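PDB 6EHE: OmpT protein, which probably acts as a general diffusion porin, a water-filled barrel that lets small solutes cross the outer membrane of Vibrio cholerae. Local coordinates for residues Q10-L15 / G314-W319; G33-Y38 / Q47-F52; Y61-I66 / K80-S85; A129-P134 / E141-Y146. All coordinates share one frame; numbering follows the deposited sequence.

Contact 1. Residues Q10-L15 / G314-W319; sequences QLRTEL and GARYYW. Unlike the reference sequence in segment 314-319: Tyr317 (reference Ile).
Arg316 carries its CG opposite the carbonyl carbon (chi1 -61°) on an extended chain, whereas Arg12 bends at chi3 (-66°), and the two guanidinium groups thereby arrive side by side and pointing the same way. They stack flat, their centres 3.5 Å apart and planes 8° from parallel, with Arg316 NH2 over the centre of the Arg12 group. Gln10 ties this stack to its strand: its OE1 accepts NE of Arg12 at 2.7 Å and also NH1, a side-on grip lying in the guanidinium plane. The same OE1 sits over a face of the Arg316 group. Arg316 NH1 donates in the plane of its group to Tyr318 OH at 3.3 Å, while Gln10 NE2 approaches Tyr318 CE2 obliquely at 3.2 Å. The backbones are antiparallel, with hydrogen-bonded pairs Leu11-Tyr317 and Thr13-Ala315, and on the outer face Leu11 CB meets Tyr317 CB at 4.1 Å. This pairing of first and last strands closes the porin barrel. Trp319, whose ring leans toward Gln10 N, belongs with Asp6 and Phe7 to a calcium site seen in this protein but without calcium in this chain. The Tyr278 hydroxyl is hydrogen-bonded to both Arg316 NE and Glu14 OE2. The neutral oxygens of Gln10 and the tyrosines, and Glu14 OE2 at 4.5 Å from Arg316 NH2, probably offset part of the paired charge.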
# COMPACT_ATOMS: atom_id res chain seq x y z
N GLN A 10 3.70 -4.79 -16.70
CA GLN A 10 4.49 -3.59 -16.46
C GLN A 10 5.93 -4.01 -16.27
O GLN A 10 6.23 -4.79 -15.36
CB GLN A 10 3.97 -2.84 -15.24
CG GLN A 10 4.99 -1.94 -14.59
CD GLN A 10 4.44 -1.29 -13.34
OE1 GLN A 10 5.19 -0.93 -12.43
NE2 GLN A 10 3.11 -1.15 -13.29
N LEU A 11 6.80 -3.51 -17.14
CA LEU A 11 8.24 -3.66 -16.96
C LEU A 11 8.75 -2.46 -16.17
O LEU A 11 8.61 -1.31 -16.58
CB LEU A 11 8.95 -3.75 -18.31
CG LEU A 11 10.25 -4.54 -18.36
CD1 LEU A 11 10.72 -4.55 -19.79
CD2 LEU A 11 11.34 -3.97 -17.46
N ARG A 12 9.36 -2.74 -15.03
CA ARG A 12 9.83 -1.71 -14.14
C ARG A 12 11.33 -1.90 -13.97
O ARG A 12 11.77 -3.03 -13.75
CB ARG A 12 9.11 -1.79 -12.79
CG ARG A 12 9.41 -0.66 -11.84
CD ARG A 12 8.67 -0.83 -10.52
NE ARG A 12 7.22 -0.70 -10.69
CZ ARG A 12 6.36 -0.74 -9.69
NH1 ARG A 12 5.07 -0.61 -9.95
NH2 ARG A 12 6.78 -0.90 -8.45
N THR A 13 12.10 -0.83 -14.11
CA THR A 13 13.53 -0.92 -13.82
C THR A 13 13.95 0.30 -13.03
O THR A 13 13.59 1.43 -13.38
CB THR A 13 14.39 -1.07 -15.09
OG1 THR A 13 14.09 -2.32 -15.71
CG2 THR A 13 15.91 -1.05 -14.74
N GLU A 14 14.68 0.06 -11.95
CA GLU A 14 14.92 1.10 -10.97
C GLU A 14 16.35 1.02 -10.48
O GLU A 14 16.94 -0.06 -10.35
CB GLU A 14 13.94 1.00 -9.79
CG GLU A 14 12.51 1.39 -10.19
CD GLU A 14 11.50 1.34 -9.05
OE1 GLU A 14 11.69 0.58 -8.09
OE2 GLU A 14 10.51 2.10 -9.14
N LEU A 15 16.90 2.20 -10.20
CA LEU A 15 18.22 2.39 -9.64
C LEU A 15 18.05 3.15 -8.33
O LEU A 15 17.45 4.23 -8.31
CB LEU A 15 19.12 3.17 -10.61
CG LEU A 15 20.48 3.69 -10.11
CD1 LEU A 15 21.49 2.55 -9.94
CD2 LEU A 15 21.03 4.79 -11.05
N GLY A 314 13.84 5.68 -11.94
CA GLY A 314 13.25 4.50 -12.54
C GLY A 314 12.49 4.81 -13.82
O GLY A 314 12.22 5.97 -14.16
N ALA A 315 12.13 3.73 -14.50
CA ALA A 315 11.37 3.81 -15.73
C ALA A 315 10.44 2.61 -15.79
O ALA A 315 10.79 1.52 -15.32
CB ALA A 315 12.29 3.85 -16.95
N ARG A 316 9.26 2.83 -16.36
CA ARG A 316 8.24 1.81 -16.49
C ARG A 316 7.72 1.78 -17.92
O ARG A 316 7.50 2.83 -18.52
CB ARG A 316 7.07 2.08 -15.55
CG ARG A 316 7.46 2.09 -14.07
CD ARG A 316 6.27 2.42 -13.20
NE ARG A 316 6.58 2.35 -11.77
CZ ARG A 316 5.66 2.52 -10.82
NH1 ARG A 316 4.39 2.74 -11.16
NH2 ARG A 316 6.01 2.45 -9.55
N TYR A 317 7.56 0.56 -18.44
CA TYR A 317 6.87 0.26 -19.69
C TYR A 317 5.62 -0.53 -19.33
O TYR A 317 5.71 -1.51 -18.59
CB TYR A 317 7.72 -0.59 -20.64
CG TYR A 317 8.71 0.09 -21.60
CD1 TYR A 317 8.97 1.47 -21.58
CD2 TYR A 317 9.40 -0.68 -22.55
CE1 TYR A 317 9.89 2.05 -22.47
CE2 TYR A 317 10.31 -0.12 -23.44
CZ TYR A 317 10.56 1.24 -23.40
OH TYR A 317 11.47 1.76 -24.31
N TYR A 318 4.46 -0.13 -19.87
CA TYR A 318 3.21 -0.82 -19.58
C TYR A 318 2.65 -1.46 -20.84
O TYR A 318 2.78 -0.91 -21.93
CB TYR A 318 2.14 0.12 -19.01
CG TYR A 318 2.46 0.83 -17.74
CD1 TYR A 318 3.23 1.98 -17.75
CD2 TYR A 318 1.93 0.41 -16.54
CE1 TYR A 318 3.51 2.67 -16.58
CE2 TYR A 318 2.20 1.09 -15.36
CZ TYR A 318 3.00 2.21 -15.39
OH TYR A 318 3.27 2.90 -14.22
N TRP A 319 1.98 -2.60 -20.67
CA TRP A 319 1.20 -3.14 -21.78
C TRP A 319 -0.10 -3.74 -21.30
O TRP A 319 -0.26 -3.97 -20.10
CB TRP A 319 2.02 -4.17 -22.56
CG TRP A 319 2.08 -5.56 -21.96
CD1 TRP A 319 1.18 -6.58 -22.14
CD2 TRP A 319 3.12 -6.08 -21.12
NE1 TRP A 319 1.59 -7.70 -21.45
CE2 TRP A 319 2.77 -7.42 -20.82
CE3 TRP A 319 4.28 -5.54 -20.57
CZ2 TRP A 319 3.57 -8.22 -19.99
CZ3 TRP A 319 5.07 -6.35 -19.75
CH2 TRP A 319 4.71 -7.67 -19.47
OXT TRP A 319 -1.02 -3.96 -22.09

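Contact 2. Residues G33-Y38 / Q47-F52; sequences GVDANY and QGKVEF. With C8E ((hydroxyethyloxy)tri(ethyloxy)octane), chain D.
Val34 with Val50 and Ala36 with Gly48 form the hydrogen-bonded pairs between two strands that run antiparallel at 172°, their axes 4.7 Å apart. The strands make a beta hairpin of the porin barrel, joined by the short turn after residue 39. Gly33-Glu51, Asp35-Lys49 and Asn37-Gln47 are the non-hydrogen-bonded pairs, with their side chains on the inner face. There Gln47 reaches diagonally to Asp35: NE2 gives a nearly straight bond (168°) of 2.8 Å to OD1, meeting it on the syn side but 33° out of the carboxylate plane. Asn37 lies alongside Gln47, its OD1 3.4 Å from Gln47 CG, and its ND2 adds a weak bond to Asp35 OD1. Lys75 holds the other end of the Gln47 amide through OE1. The extended Lys49 chain crosses Asp35, CD passing 4.0 Å from Asp35 CG, yet Lys49 NZ stops 4.4 Å from Asp35 OD2, too far for a salt bridge. The carboxylate of Glu51 turns to Arg63 and Tyr8. On the outer face Val34 and Val50 touch lightly, and a detergent chain runs past Val50, with its C3 3.7 Å from Gly48 CA.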
# COMPACT_ATOMS: atom_id res chain seq x y z
N GLY A 33 0.20 -10.35 -16.28
CA GLY A 33 -1.03 -10.96 -15.82
C GLY A 33 -2.10 -11.06 -16.89
O GLY A 33 -1.95 -10.59 -18.02
N VAL A 34 -3.22 -11.67 -16.48
CA VAL A 34 -4.39 -11.91 -17.32
C VAL A 34 -5.61 -11.45 -16.55
O VAL A 34 -5.79 -11.84 -15.38
CB VAL A 34 -4.54 -13.39 -17.70
CG1 VAL A 34 -5.59 -13.56 -18.80
CG2 VAL A 34 -3.22 -13.96 -18.15
N ASP A 35 -6.47 -10.67 -17.20
CA ASP A 35 -7.71 -10.18 -16.61
C ASP A 35 -8.85 -10.60 -17.53
O ASP A 35 -9.00 -10.04 -18.62
CB ASP A 35 -7.67 -8.67 -16.46
CG ASP A 35 -8.83 -8.14 -15.66
OD1 ASP A 35 -9.58 -8.98 -15.11
OD2 ASP A 35 -8.98 -6.91 -15.58
N ALA A 36 -9.63 -11.59 -17.13
CA ALA A 36 -10.76 -12.04 -17.94
C ALA A 36 -12.05 -11.60 -17.28
O ALA A 36 -12.22 -11.77 -16.07
CB ALA A 36 -10.76 -13.55 -18.11
N ASN A 37 -12.95 -11.07 -18.07
CA ASN A 37 -14.26 -10.67 -17.60
C ASN A 37 -15.31 -11.29 -18.50
O ASN A 37 -15.15 -11.31 -19.72
CB ASN A 37 -14.35 -9.16 -17.56
CG ASN A 37 -13.32 -8.56 -16.62
OD1 ASN A 37 -13.55 -8.49 -15.41
ND2 ASN A 37 -12.17 -8.15 -17.17
N TYR A 38 -16.36 -11.83 -17.89
CA TYR A 38 -17.38 -12.60 -18.57
C TYR A 38 -18.73 -12.10 -18.10
O TYR A 38 -18.97 -12.01 -16.90
CB TYR A 38 -17.26 -14.10 -18.25
CG TYR A 38 -18.28 -14.96 -18.96
CD1 TYR A 38 -18.09 -15.34 -20.28
CD2 TYR A 38 -19.43 -15.39 -18.31
CE1 TYR A 38 -19.00 -16.10 -20.94
CE2 TYR A 38 -20.36 -16.16 -18.97
CZ TYR A 38 -20.14 -16.52 -20.29
OH TYR A 38 -21.04 -17.30 -20.98
N GLN A 47 -15.23 -12.25 -13.01
CA GLN A 47 -13.86 -11.88 -13.31
C GLN A 47 -12.94 -12.95 -12.79
O GLN A 47 -13.13 -13.47 -11.69
CB GLN A 47 -13.47 -10.53 -12.69
CG GLN A 47 -11.99 -10.16 -12.93
CD GLN A 47 -11.57 -8.94 -12.14
OE1 GLN A 47 -12.18 -8.63 -11.11
NE2 GLN A 47 -10.54 -8.23 -12.61
N GLY A 48 -11.95 -13.29 -13.60
CA GLY A 48 -10.83 -14.07 -13.15
C GLY A 48 -9.58 -13.32 -13.52
O GLY A 48 -9.34 -13.03 -14.69
N LYS A 49 -8.77 -12.97 -12.52
CA LYS A 49 -7.56 -12.20 -12.76
C LYS A 49 -6.41 -12.89 -12.08
O LYS A 49 -6.55 -13.33 -10.93
CB LYS A 49 -7.72 -10.77 -12.24
CG LYS A 49 -6.61 -9.83 -12.57
CD LYS A 49 -6.98 -8.41 -12.14
CE LYS A 49 -5.83 -7.44 -12.40
NZ LYS A 49 -6.26 -6.01 -12.22
N VAL A 50 -5.29 -13.03 -12.76
CA VAL A 50 -4.09 -13.56 -12.12
C VAL A 50 -2.91 -12.69 -12.51
O VAL A 50 -2.77 -12.27 -13.66
CB VAL A 50 -3.86 -15.05 -12.47
CG1 VAL A 50 -3.40 -15.22 -13.89
CG2 VAL A 50 -2.86 -15.66 -11.51
N GLU A 51 -2.07 -12.37 -11.52
CA GLU A 51 -0.91 -11.50 -11.69
C GLU A 51 0.31 -12.18 -11.09
O GLU A 51 0.29 -12.57 -9.91
CB GLU A 51 -1.16 -10.14 -11.03
CG GLU A 51 -0.06 -9.11 -11.21
CD GLU A 51 -0.53 -7.74 -10.75
OE1 GLU A 51 -0.06 -7.26 -9.69
OE2 GLU A 51 -1.41 -7.16 -11.43
N PHE A 52 1.36 -12.30 -11.91
CA PHE A 52 2.66 -12.85 -11.54
C PHE A 52 3.69 -11.74 -11.45
O PHE A 52 3.80 -10.91 -12.36
CB PHE A 52 3.16 -13.86 -12.58
CG PHE A 52 2.14 -14.86 -13.00
CD1 PHE A 52 1.96 -16.02 -12.26
CD2 PHE A 52 1.38 -14.66 -14.14
CE1 PHE A 52 1.02 -16.94 -12.63
CE2 PHE A 52 0.43 -15.60 -14.53
CZ PHE A 52 0.26 -16.74 -13.77
C1 C8E D . -7.57 -16.38 -15.26
C2 C8E D . -7.34 -16.73 -13.78
C3 C8E D . -8.59 -17.03 -12.96
C4 C8E D . -8.41 -16.78 -11.45
C5 C8E D . -9.03 -17.85 -10.54
C6 C8E D . -8.34 -17.86 -9.17
C7 C8E D . -9.21 -18.46 -8.05
C8 C8E D . -9.11 -17.63 -6.75
O9 C8E D . -9.11 -18.44 -5.59

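Contact 3. Residues Y61-I66 / K80-S85; sequences YVRNHI and KQWTTS. With C8E ((hydroxyethyloxy)tri(ethyloxy)octane), chain D.
Lys80 reaches along the strand of Val62 with a fully extended chain, and its NZ donates to Val62 O at 2.8 Å, nearly along the C=O axis. Nearer its root, Lys80 CB lies over one face of the His65 ring, 3.8 Å from the centroid, a CH-pi contact formed with the two side chains at about a right angle. Between them the backbones share one antiparallel pair: His65 N binds Lys80 O at 3.0 Å, and the return bond from Lys80 N is weak. Asn64 sets its amide across Trp82, with ND2 3.4 Å above the indole plane toward the rim and the two planes 40° apart. A water joins Asn64 OD1 (2.8 Å) to Trp82 N (3.0 Å). Ile66 CG1 packs on Gln81 CG at 3.8 Å. Arg63 and Asn64 both face Glu51 in a classic beta bulge of the barrel wall. Opposite it, the chain turns a corner at Lys80 and enters the long loop between the fifth and sixth barrel strands, the one that in porins folds inward to narrow the pore. Farther out, Gln81 pairs through its backbone with His112 and sends its NE2 to Ser77 O.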
# COMPACT_ATOMS: atom_id res chain seq x y z
N TYR A 61 6.45 -15.61 -8.80
CA TYR A 61 5.38 -16.09 -7.95
C TYR A 61 4.06 -15.48 -8.38
O TYR A 61 4.00 -14.62 -9.27
CB TYR A 61 5.66 -15.75 -6.48
CG TYR A 61 5.68 -14.26 -6.21
CD1 TYR A 61 6.66 -13.46 -6.77
CD2 TYR A 61 4.70 -13.65 -5.42
CE1 TYR A 61 6.69 -12.12 -6.56
CE2 TYR A 61 4.73 -12.29 -5.20
CZ TYR A 61 5.73 -11.53 -5.78
OH TYR A 61 5.81 -10.16 -5.62
N VAL A 62 2.98 -15.92 -7.74
CA VAL A 62 1.65 -15.38 -7.99
C VAL A 62 1.44 -14.23 -7.02
O VAL A 62 1.28 -14.43 -5.81
CB VAL A 62 0.58 -16.47 -7.82
CG1 VAL A 62 -0.76 -15.90 -8.08
CG2 VAL A 62 0.84 -17.60 -8.78
N ARG A 63 1.44 -13.00 -7.53
CA ARG A 63 1.26 -11.89 -6.60
C ARG A 63 -0.21 -11.63 -6.31
O ARG A 63 -0.52 -11.19 -5.20
CB ARG A 63 1.94 -10.63 -7.13
CG ARG A 63 2.46 -9.74 -5.99
CD ARG A 63 3.13 -8.50 -6.52
NE ARG A 63 2.17 -7.59 -7.12
CZ ARG A 63 2.50 -6.51 -7.83
NH1 ARG A 63 1.55 -5.74 -8.33
NH2 ARG A 63 3.77 -6.22 -8.03
N ASN A 64 -1.11 -11.95 -7.24
CA ASN A 64 -2.55 -11.80 -7.02
C ASN A 64 -3.31 -12.89 -7.77
O ASN A 64 -2.93 -13.25 -8.89
CB ASN A 64 -3.04 -10.43 -7.52
CG ASN A 64 -3.01 -9.33 -6.45
OD1 ASN A 64 -4.00 -8.62 -6.26
ND2 ASN A 64 -1.89 -9.19 -5.75
N HIS A 65 -4.38 -13.42 -7.18
CA HIS A 65 -5.32 -14.22 -7.95
C HIS A 65 -6.70 -14.00 -7.38
O HIS A 65 -6.91 -14.15 -6.17
CB HIS A 65 -4.98 -15.72 -7.97
CG HIS A 65 -4.97 -16.38 -6.62
ND1 HIS A 65 -6.13 -16.75 -5.97
CD2 HIS A 65 -3.95 -16.75 -5.81
CE1 HIS A 65 -5.82 -17.32 -4.81
NE2 HIS A 65 -4.50 -17.33 -4.70
N ILE A 66 -7.63 -13.66 -8.27
CA ILE A 66 -8.89 -13.03 -7.90
C ILE A 66 -10.02 -13.66 -8.68
O ILE A 66 -9.96 -13.75 -9.91
CB ILE A 66 -8.86 -11.53 -8.22
CG1 ILE A 66 -7.75 -10.83 -7.43
CG2 ILE A 66 -10.25 -10.96 -8.01
CD1 ILE A 66 -7.42 -9.41 -7.88
N LYS A 80 -6.35 -14.06 -3.26
CA LYS A 80 -5.14 -13.39 -2.81
C LYS A 80 -5.09 -12.01 -3.45
O LYS A 80 -5.05 -11.90 -4.69
CB LYS A 80 -3.90 -14.20 -3.19
CG LYS A 80 -2.60 -13.55 -2.78
CD LYS A 80 -1.39 -14.41 -3.21
CE LYS A 80 -0.10 -13.77 -2.80
NZ LYS A 80 1.06 -14.66 -3.00
N GLN A 81 -5.11 -10.97 -2.61
CA GLN A 81 -5.40 -9.61 -3.04
C GLN A 81 -4.67 -8.62 -2.15
O GLN A 81 -4.34 -8.91 -0.99
CB GLN A 81 -6.90 -9.30 -2.97
CG GLN A 81 -7.81 -10.30 -3.65
CD GLN A 81 -9.27 -9.99 -3.43
OE1 GLN A 81 -9.82 -9.07 -4.03
NE2 GLN A 81 -9.92 -10.77 -2.58
N TRP A 82 -4.42 -7.43 -2.70
CA TRP A 82 -4.04 -6.31 -1.85
C TRP A 82 -5.19 -5.98 -0.91
O TRP A 82 -6.36 -6.23 -1.21
CB TRP A 82 -3.71 -5.08 -2.69
CG TRP A 82 -2.70 -5.37 -3.75
CD1 TRP A 82 -2.92 -5.47 -5.10
CD2 TRP A 82 -1.31 -5.59 -3.55
NE1 TRP A 82 -1.73 -5.74 -5.75
CE2 TRP A 82 -0.73 -5.82 -4.81
CE3 TRP A 82 -0.49 -5.62 -2.41
CZ2 TRP A 82 0.62 -6.07 -4.97
CZ3 TRP A 82 0.86 -5.87 -2.58
CH2 TRP A 82 1.40 -6.11 -3.85
N THR A 83 -4.85 -5.43 0.25
CA THR A 83 -5.87 -5.06 1.20
C THR A 83 -6.68 -3.87 0.69
O THR A 83 -6.19 -3.05 -0.08
CB THR A 83 -5.25 -4.71 2.55
OG1 THR A 83 -4.41 -3.56 2.39
CG2 THR A 83 -4.46 -5.89 3.14
N THR A 84 -7.93 -3.78 1.14
CA THR A 84 -8.73 -2.59 0.91
C THR A 84 -7.98 -1.35 1.35
O THR A 84 -8.03 -0.31 0.69
CB THR A 84 -10.05 -2.67 1.68
OG1 THR A 84 -10.75 -3.87 1.34
CG2 THR A 84 -10.90 -1.49 1.34
N SER A 85 -7.29 -1.43 2.50
CA SER A 85 -6.53 -0.28 2.98
C SER A 85 -5.44 0.10 2.00
O SER A 85 -5.08 1.28 1.89
CB SER A 85 -5.92 -0.56 4.36
OG SER A 85 -5.31 -1.84 4.40
C1 C8E D . -7.57 -16.38 -15.26
C2 C8E D . -7.34 -16.73 -13.78
C3 C8E D . -8.59 -17.03 -12.96
C4 C8E D . -8.41 -16.78 -11.45
C5 C8E D . -9.03 -17.85 -10.54
C6 C8E D . -8.34 -17.86 -9.17
C7 C8E D . -9.21 -18.46 -8.05
C8 C8E D . -9.11 -17.63 -6.75
O9 C8E D . -9.11 -18.44 -5.59
O HOH W 1 -1.24 -5.31 -8.50
O HOH W 2 -5.90 -6.84 -5.23

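Contact 4. Residues A129-P134 / E141-Y146; sequences AGYGFP and ELAELY. With C8E ((hydroxyethyloxy)tri(ethyloxy)octane), chain E.
The beta hairpin of strands 125-132 and 141-151, two neighbouring staves of the porin barrel, pairs Gly130 with Glu144 and Gly132 with Leu142. Gly130 and Glu144 exchange two backbone bonds, each 2.9 Å from N to O, and Gly132 N reaches Leu142 O at 2.8 Å. The strands are antiparallel at 173°, and Gly132, with no side chain of its own, lets its backbone come close under a side chain of the other strand: Leu142 CB rests 3.8 Å from Gly132 N. On the outer face Tyr131, its CG turned away from the backbone N (chi1 -168°), lays its CD1 against the neighbouring strand. That atom lies 3.3 Å from Leu142 O, which comes in obliquely, while Ala143 CB meets the ring at its edge. Farther along the same face Ala129 CB touches Leu145 CD1 at 4.0 Å. A detergent molecule is draped over this apolar strip, its C8 3.4 Å from Leu145 CB and its C2 against Ala129 CB, consistent with a wall that faces lipid. Where the hairpin leaves the sheet, Pro134 CB packs on Glu141 CG at 3.7 Å, crossing it obliquely. The inner face carries Leu142 and Glu144. Glu144 OE2 is hydrogen-bonded with both Ser85 and Tyr190, and Leu142 touches Thr83, so that the short helix 84-88 and the residue before it lie against the inside of this hairpin, with strand 115-121 beside 125-132 and strand 154-175 beside 141-151.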
# COMPACT_ATOMS: atom_id res chain seq x y z
N ALA A 129 -14.82 -2.53 1.64
CA ALA A 129 -14.63 -3.33 2.85
C ALA A 129 -13.94 -4.63 2.48
O ALA A 129 -13.83 -5.00 1.32
CB ALA A 129 -15.95 -3.61 3.55
N GLY A 130 -13.44 -5.32 3.50
CA GLY A 130 -12.65 -6.51 3.26
C GLY A 130 -12.54 -7.33 4.51
O GLY A 130 -12.50 -6.80 5.63
N TYR A 131 -12.50 -8.65 4.34
CA TYR A 131 -12.31 -9.59 5.43
C TYR A 131 -11.29 -10.64 5.00
O TYR A 131 -11.43 -11.24 3.93
CB TYR A 131 -13.62 -10.29 5.84
CG TYR A 131 -13.55 -11.06 7.14
CD1 TYR A 131 -13.45 -10.40 8.37
CD2 TYR A 131 -13.60 -12.46 7.16
CE1 TYR A 131 -13.38 -11.10 9.58
CE2 TYR A 131 -13.54 -13.17 8.38
CZ TYR A 131 -13.43 -12.49 9.58
OH TYR A 131 -13.36 -13.16 10.77
N GLY A 132 -10.26 -10.84 5.82
CA GLY A 132 -9.27 -11.86 5.58
C GLY A 132 -9.60 -13.10 6.40
O GLY A 132 -9.59 -13.06 7.62
N PHE A 133 -9.91 -14.17 5.70
CA PHE A 133 -10.24 -15.41 6.39
C PHE A 133 -9.01 -15.99 7.07
O PHE A 133 -8.03 -16.31 6.38
CB PHE A 133 -10.82 -16.40 5.40
CG PHE A 133 -12.16 -16.00 4.87
CD1 PHE A 133 -13.30 -16.16 5.66
CD2 PHE A 133 -12.28 -15.43 3.61
CE1 PHE A 133 -14.55 -15.78 5.19
CE2 PHE A 133 -13.53 -15.05 3.12
CZ PHE A 133 -14.66 -15.22 3.91
N PRO A 134 -9.00 -16.12 8.38
CA PRO A 134 -7.84 -16.72 9.04
C PRO A 134 -7.91 -18.23 8.91
O PRO A 134 -8.98 -18.83 9.04
CB PRO A 134 -8.01 -16.26 10.50
CG PRO A 134 -9.49 -16.22 10.67
CD PRO A 134 -10.09 -15.84 9.34
N GLU A 141 -5.71 -12.50 10.56
CA GLU A 141 -7.05 -11.95 10.61
C GLU A 141 -7.01 -10.55 10.02
O GLU A 141 -6.08 -9.79 10.27
CB GLU A 141 -7.59 -11.89 12.05
CG GLU A 141 -8.16 -13.20 12.61
CD GLU A 141 -7.98 -13.35 14.14
OE1 GLU A 141 -7.56 -14.46 14.59
OE2 GLU A 141 -8.27 -12.39 14.89
N LEU A 142 -8.03 -10.20 9.25
CA LEU A 142 -8.12 -8.86 8.71
C LEU A 142 -9.57 -8.45 8.60
O LEU A 142 -10.40 -9.21 8.11
CB LEU A 142 -7.47 -8.77 7.34
CG LEU A 142 -7.42 -7.36 6.81
CD1 LEU A 142 -6.28 -6.59 7.49
CD2 LEU A 142 -7.24 -7.42 5.31
N ALA A 143 -9.87 -7.22 8.98
CA ALA A 143 -11.21 -6.72 8.79
C ALA A 143 -11.07 -5.23 8.55
O ALA A 143 -10.44 -4.54 9.35
CB ALA A 143 -12.12 -6.99 10.00
N GLU A 144 -11.66 -4.74 7.46
CA GLU A 144 -11.39 -3.39 7.01
C GLU A 144 -12.66 -2.79 6.41
O GLU A 144 -13.46 -3.49 5.77
CB GLU A 144 -10.26 -3.37 5.98
CG GLU A 144 -8.87 -3.42 6.63
CD GLU A 144 -7.73 -3.41 5.62
OE1 GLU A 144 -8.02 -3.64 4.42
OE2 GLU A 144 -6.56 -3.21 6.03
N LEU A 145 -12.81 -1.48 6.61
CA LEU A 145 -13.96 -0.73 6.14
C LEU A 145 -13.54 0.71 5.94
O LEU A 145 -13.01 1.31 6.88
CB LEU A 145 -15.13 -0.79 7.14
CG LEU A 145 -16.26 0.20 6.81
CD1 LEU A 145 -16.88 -0.20 5.47
CD2 LEU A 145 -17.31 0.21 7.88
N TYR A 146 -13.79 1.26 4.74
CA TYR A 146 -13.48 2.64 4.34
C TYR A 146 -14.67 3.22 3.58
O TYR A 146 -15.39 2.50 2.88
CB TYR A 146 -12.23 2.74 3.42
CG TYR A 146 -10.93 2.43 4.12
CD1 TYR A 146 -10.55 1.12 4.38
CD2 TYR A 146 -10.08 3.47 4.57
CE1 TYR A 146 -9.38 0.83 5.04
CE2 TYR A 146 -8.90 3.17 5.24
CZ TYR A 146 -8.57 1.85 5.47
OH TYR A 146 -7.41 1.53 6.14
C1 C8E E . -17.20 -8.16 3.16
C2 C8E E . -17.18 -7.01 4.18
C3 C8E E . -16.89 -7.47 5.62
C4 C8E E . -16.02 -6.45 6.36
C5 C8E E . -16.30 -6.33 7.86
C6 C8E E . -15.33 -5.29 8.42
C7 C8E E . -15.97 -4.38 9.46
C8 C8E E . -15.12 -3.12 9.67
O9 C8E E . -14.60 -3.01 10.98
C10 C8E E . -13.41 -3.73 11.17
C11 C8E E . -12.71 -3.23 12.43
O12 C8E E . -13.02 -4.05 13.53

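Overall arrangement
All four contacts reach one closed antiparallel sheet of 16 strands. Contact 1 joins its two ends, and the other three lie nested along the chain inside that closure, in the order 2, 3, 4. Contacts 2 and 3, centres about 12 Å apart, meet on neighbouring strands 44-53 and 61-71, where Glu51 forms a salt bridge with Arg63, and both contacts touch the same detergent molecule. The centres of contacts 3 and 4 are about 13 Å apart, and the two meet through residues 84 and 85. Contacts 1 and 4, about 31 Å between centres, sit on opposite sides of the chain's centre. Contact 1 thus seals the wall, while contacts 3 and 4 brace the inward-folded segment that in porins narrows the pore.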